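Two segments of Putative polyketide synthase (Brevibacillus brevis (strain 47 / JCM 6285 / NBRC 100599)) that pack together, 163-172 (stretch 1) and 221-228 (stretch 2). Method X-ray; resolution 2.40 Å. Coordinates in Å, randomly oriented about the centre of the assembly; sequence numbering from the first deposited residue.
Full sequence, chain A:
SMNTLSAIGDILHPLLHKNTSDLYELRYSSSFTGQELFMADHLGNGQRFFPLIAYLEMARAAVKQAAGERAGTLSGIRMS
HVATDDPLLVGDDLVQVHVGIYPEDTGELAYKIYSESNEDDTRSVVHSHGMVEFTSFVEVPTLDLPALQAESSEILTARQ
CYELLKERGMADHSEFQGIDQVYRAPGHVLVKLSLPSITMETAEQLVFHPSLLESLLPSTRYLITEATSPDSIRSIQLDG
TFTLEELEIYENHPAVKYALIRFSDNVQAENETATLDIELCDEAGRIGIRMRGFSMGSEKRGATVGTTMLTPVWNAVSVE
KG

Stretch 1 163-172: ELLKERGMAD
Stretch 2 221-228: RYLITEAT

This is a small, mostly apolar contact in which the end of one helix and the loop that follows it lie against one side of a second helix, burying 427 Å² in all, with no clear hydrogen bond between them.

Stretch 1 enters in a helix that begins earlier in the chain, with phi/psi near -65/-41 through L165, then -56/-36 at K166 and -56/-49 at E167; R168 departs from these angles (-71/142). G169 and M170 return to helical angles (-76/-47 and -66/-50), A171 opens to -93/137, and D172 is extended at 178/136. In stretch 2, a helix that also begins earlier covers R221 to A227. The helix axes run at 56° to each other and come no closer than 10.6 Å, a wide spacing, bridged by side chains and by the returning loop. Two CA pairs set the register: L165 CA lies 6.8 Å from Y222 CA. In the second pair, A171 CA lies 6.3 Å from R221 CA. The loop thus brings A171 back to the helix beside the position that L165 approaches.

Stretch 2 answers with R221, T225 and T228, spaced by four and three residues, and with Y222 next to R221. L165 (chi1 m, chi2 t) starts sideways, but its end comes nearer: CD2 lies 4.0 Å from R221 CB and 4.0 Å from Y222 N, so the methyl packs on the helix close to its backbone. L164 (t, p) points toward the partner and sets CD2 3.5 Å from Y222 CE1, meeting the ring obliquely; Y222 has chi1 t and chi2 48°, and its OH is satisfied elsewhere in the structure.

The CA-to-CB bond of A171 points toward the helix, its CB 4.0 Å from R221 CB and 4.1 Å from T225 CG2. T225 takes chi1 p, which lets OG1 donate to R221 O at 2.9 Å, the same carbonyl that receives T225 N at 2.9 Å. With its hydroxyl spent on its own helix, T225 offers CG2 as an apolar surface, and R168 CG packs on it at 3.8 Å.

R168 (t, p, t, chi4 180°) bends at chi2 and carries its guanidinium on to T228 (chi1 t), whose CG2 lies over one face of the group, 4.3 Å from NH1. R221 (m, t, t, chi4 175°) is extended beyond chi1, and its NH1 reaches 3.0 Å from D172 O. The CA-to-CB bond of D172 points away from the helix (chi1 t).

The rule is economical: leucine, alanine and threonine methyls make the contact, and the aliphatic parts of two arginines add to its apolar surface.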

# COMPACT_ATOMS: atom_id res chain seq x y z
N GLU A 163 -34.42 30.75 3.61
CA GLU A 163 -35.04 32.06 3.86
C GLU A 163 -35.03 32.41 5.36
O GLU A 163 -34.78 33.55 5.70
CB GLU A 163 -36.49 32.09 3.34
CG GLU A 163 -36.63 32.05 1.83
CD GLU A 163 -36.32 33.35 1.10
OE1 GLU A 163 -37.02 34.36 1.37
OE2 GLU A 163 -35.42 33.35 0.24
N LEU A 164 -35.38 31.43 6.21
CA LEU A 164 -35.38 31.58 7.67
C LEU A 164 -33.94 31.66 8.22
O LEU A 164 -33.72 32.38 9.19
CB LEU A 164 -36.12 30.40 8.33
CG LEU A 164 -36.13 30.35 9.87
CD1 LEU A 164 -36.72 31.62 10.47
CD2 LEU A 164 -36.90 29.15 10.36
N LEU A 165 -32.98 30.89 7.66
CA LEU A 165 -31.60 30.96 8.14
C LEU A 165 -30.97 32.30 7.79
O LEU A 165 -30.30 32.88 8.62
CB LEU A 165 -30.73 29.82 7.59
CG LEU A 165 -30.88 28.45 8.22
CD1 LEU A 165 -29.83 27.51 7.68
CD2 LEU A 165 -30.77 28.51 9.72
N LYS A 166 -31.23 32.81 6.57
CA LYS A 166 -30.75 34.12 6.13
C LYS A 166 -31.20 35.25 7.09
O LYS A 166 -30.44 36.19 7.32
CB LYS A 166 -31.25 34.42 4.71
CG LYS A 166 -30.61 35.65 4.07
CD LYS A 166 -31.12 35.87 2.66
CE LYS A 166 -30.26 36.84 1.87
NZ LYS A 166 -30.29 38.22 2.44
N GLU A 167 -32.42 35.12 7.66
CA GLU A 167 -32.97 36.07 8.63
C GLU A 167 -32.02 36.23 9.82
O GLU A 167 -31.71 37.35 10.21
CB GLU A 167 -34.35 35.58 9.13
CG GLU A 167 -35.12 36.60 9.96
CD GLU A 167 -36.55 36.20 10.27
OE1 GLU A 167 -36.79 34.99 10.48
OE2 GLU A 167 -37.41 37.10 10.32
N ARG A 168 -31.56 35.10 10.39
CA ARG A 168 -30.64 35.07 11.53
C ARG A 168 -29.23 35.54 11.10
O ARG A 168 -28.79 35.23 10.00
CB ARG A 168 -30.59 33.65 12.13
CG ARG A 168 -29.87 33.53 13.48
CD ARG A 168 -30.76 33.90 14.66
NE ARG A 168 -30.00 33.92 15.91
CZ ARG A 168 -30.51 34.20 17.11
NH1 ARG A 168 -29.74 34.18 18.19
NH2 ARG A 168 -31.81 34.49 17.24
N GLY A 169 -28.57 36.29 11.98
CA GLY A 169 -27.24 36.84 11.73
C GLY A 169 -26.11 35.84 11.85
O GLY A 169 -25.22 35.81 10.98
N MET A 170 -26.10 35.03 12.92
CA MET A 170 -25.05 34.03 13.14
C MET A 170 -25.09 32.93 12.07
O MET A 170 -24.05 32.62 11.47
CB MET A 170 -25.17 33.40 14.55
CG MET A 170 -23.95 32.55 14.95
SD MET A 170 -24.29 31.21 16.12
CE MET A 170 -22.67 30.39 16.15
N ALA A 171 -26.28 32.35 11.83
CA ALA A 171 -26.47 31.26 10.87
C ALA A 171 -26.88 31.77 9.49
O ALA A 171 -27.73 32.64 9.40
CB ALA A 171 -27.52 30.30 11.39
N ASP A 172 -26.28 31.21 8.42
CA ASP A 172 -26.59 31.49 7.00
C ASP A 172 -25.64 30.66 6.13
O ASP A 172 -24.45 30.59 6.43
CB ASP A 172 -26.46 32.98 6.62
CG ASP A 172 -27.02 33.31 5.24
OD1 ASP A 172 -27.93 32.58 4.77
OD2 ASP A 172 -26.58 34.32 4.64
N ARG A 221 -28.20 24.02 12.03
CA ARG A 221 -28.40 25.44 12.32
C ARG A 221 -29.89 25.76 12.51
O ARG A 221 -30.24 26.58 13.35
CB ARG A 221 -27.83 26.32 11.20
CG ARG A 221 -26.32 26.32 11.18
CD ARG A 221 -25.83 26.93 9.89
NE ARG A 221 -24.37 27.10 9.87
CZ ARG A 221 -23.69 27.52 8.81
NH1 ARG A 221 -24.31 27.83 7.68
NH2 ARG A 221 -22.37 27.65 8.88
N TYR A 222 -30.76 25.09 11.73
CA TYR A 222 -32.21 25.24 11.85
C TYR A 222 -32.70 24.70 13.21
O TYR A 222 -33.60 25.29 13.81
CB TYR A 222 -32.94 24.56 10.67
CG TYR A 222 -34.44 24.58 10.78
CD1 TYR A 222 -35.12 25.75 11.11
CD2 TYR A 222 -35.19 23.42 10.61
CE1 TYR A 222 -36.50 25.76 11.30
CE2 TYR A 222 -36.57 23.42 10.79
CZ TYR A 222 -37.22 24.60 11.11
OH TYR A 222 -38.59 24.66 11.28
N LEU A 223 -32.11 23.60 13.69
CA LEU A 223 -32.47 23.05 15.01
C LEU A 223 -31.99 24.02 16.11
O LEU A 223 -32.78 24.40 16.99
CB LEU A 223 -31.82 21.66 15.21
CG LEU A 223 -32.07 20.96 16.55
CD1 LEU A 223 -33.57 20.81 16.86
CD2 LEU A 223 -31.38 19.62 16.60
N ILE A 224 -30.71 24.43 16.03
CA ILE A 224 -30.05 25.35 16.98
C ILE A 224 -30.78 26.70 17.10
O ILE A 224 -31.04 27.12 18.23
CB ILE A 224 -28.54 25.51 16.64
CG1 ILE A 224 -27.78 24.18 16.94
CG2 ILE A 224 -27.91 26.68 17.42
CD1 ILE A 224 -26.45 24.03 16.22
N THR A 225 -31.14 27.36 15.97
CA THR A 225 -31.84 28.66 16.00
C THR A 225 -33.29 28.62 16.56
O THR A 225 -33.74 29.61 17.14
CB THR A 225 -31.84 29.35 14.62
OG1 THR A 225 -32.42 28.47 13.64
CG2 THR A 225 -30.44 29.81 14.19
N GLU A 226 -34.02 27.50 16.37
CA GLU A 226 -35.39 27.39 16.87
C GLU A 226 -35.41 27.18 18.40
O GLU A 226 -36.32 27.68 19.07
CB GLU A 226 -36.17 26.28 16.11
CG GLU A 226 -37.64 26.59 15.90
CD GLU A 226 -38.53 26.59 17.14
OE1 GLU A 226 -38.33 25.71 18.01
OE2 GLU A 226 -39.43 27.45 17.22
N ALA A 227 -34.40 26.47 18.95
CA ALA A 227 -34.29 26.24 20.40
C ALA A 227 -34.00 27.56 21.13
O ALA A 227 -34.77 27.95 22.02
CB ALA A 227 -33.18 25.24 20.68
N THR A 228 -32.92 28.26 20.73
CA THR A 228 -32.53 29.55 21.33
C THR A 228 -33.46 30.67 20.82
O THR A 228 -33.19 31.85 21.04
CB THR A 228 -31.03 29.85 21.07
OG1 THR A 228 -30.58 30.82 22.01
CG2 THR A 228 -30.74 30.31 19.64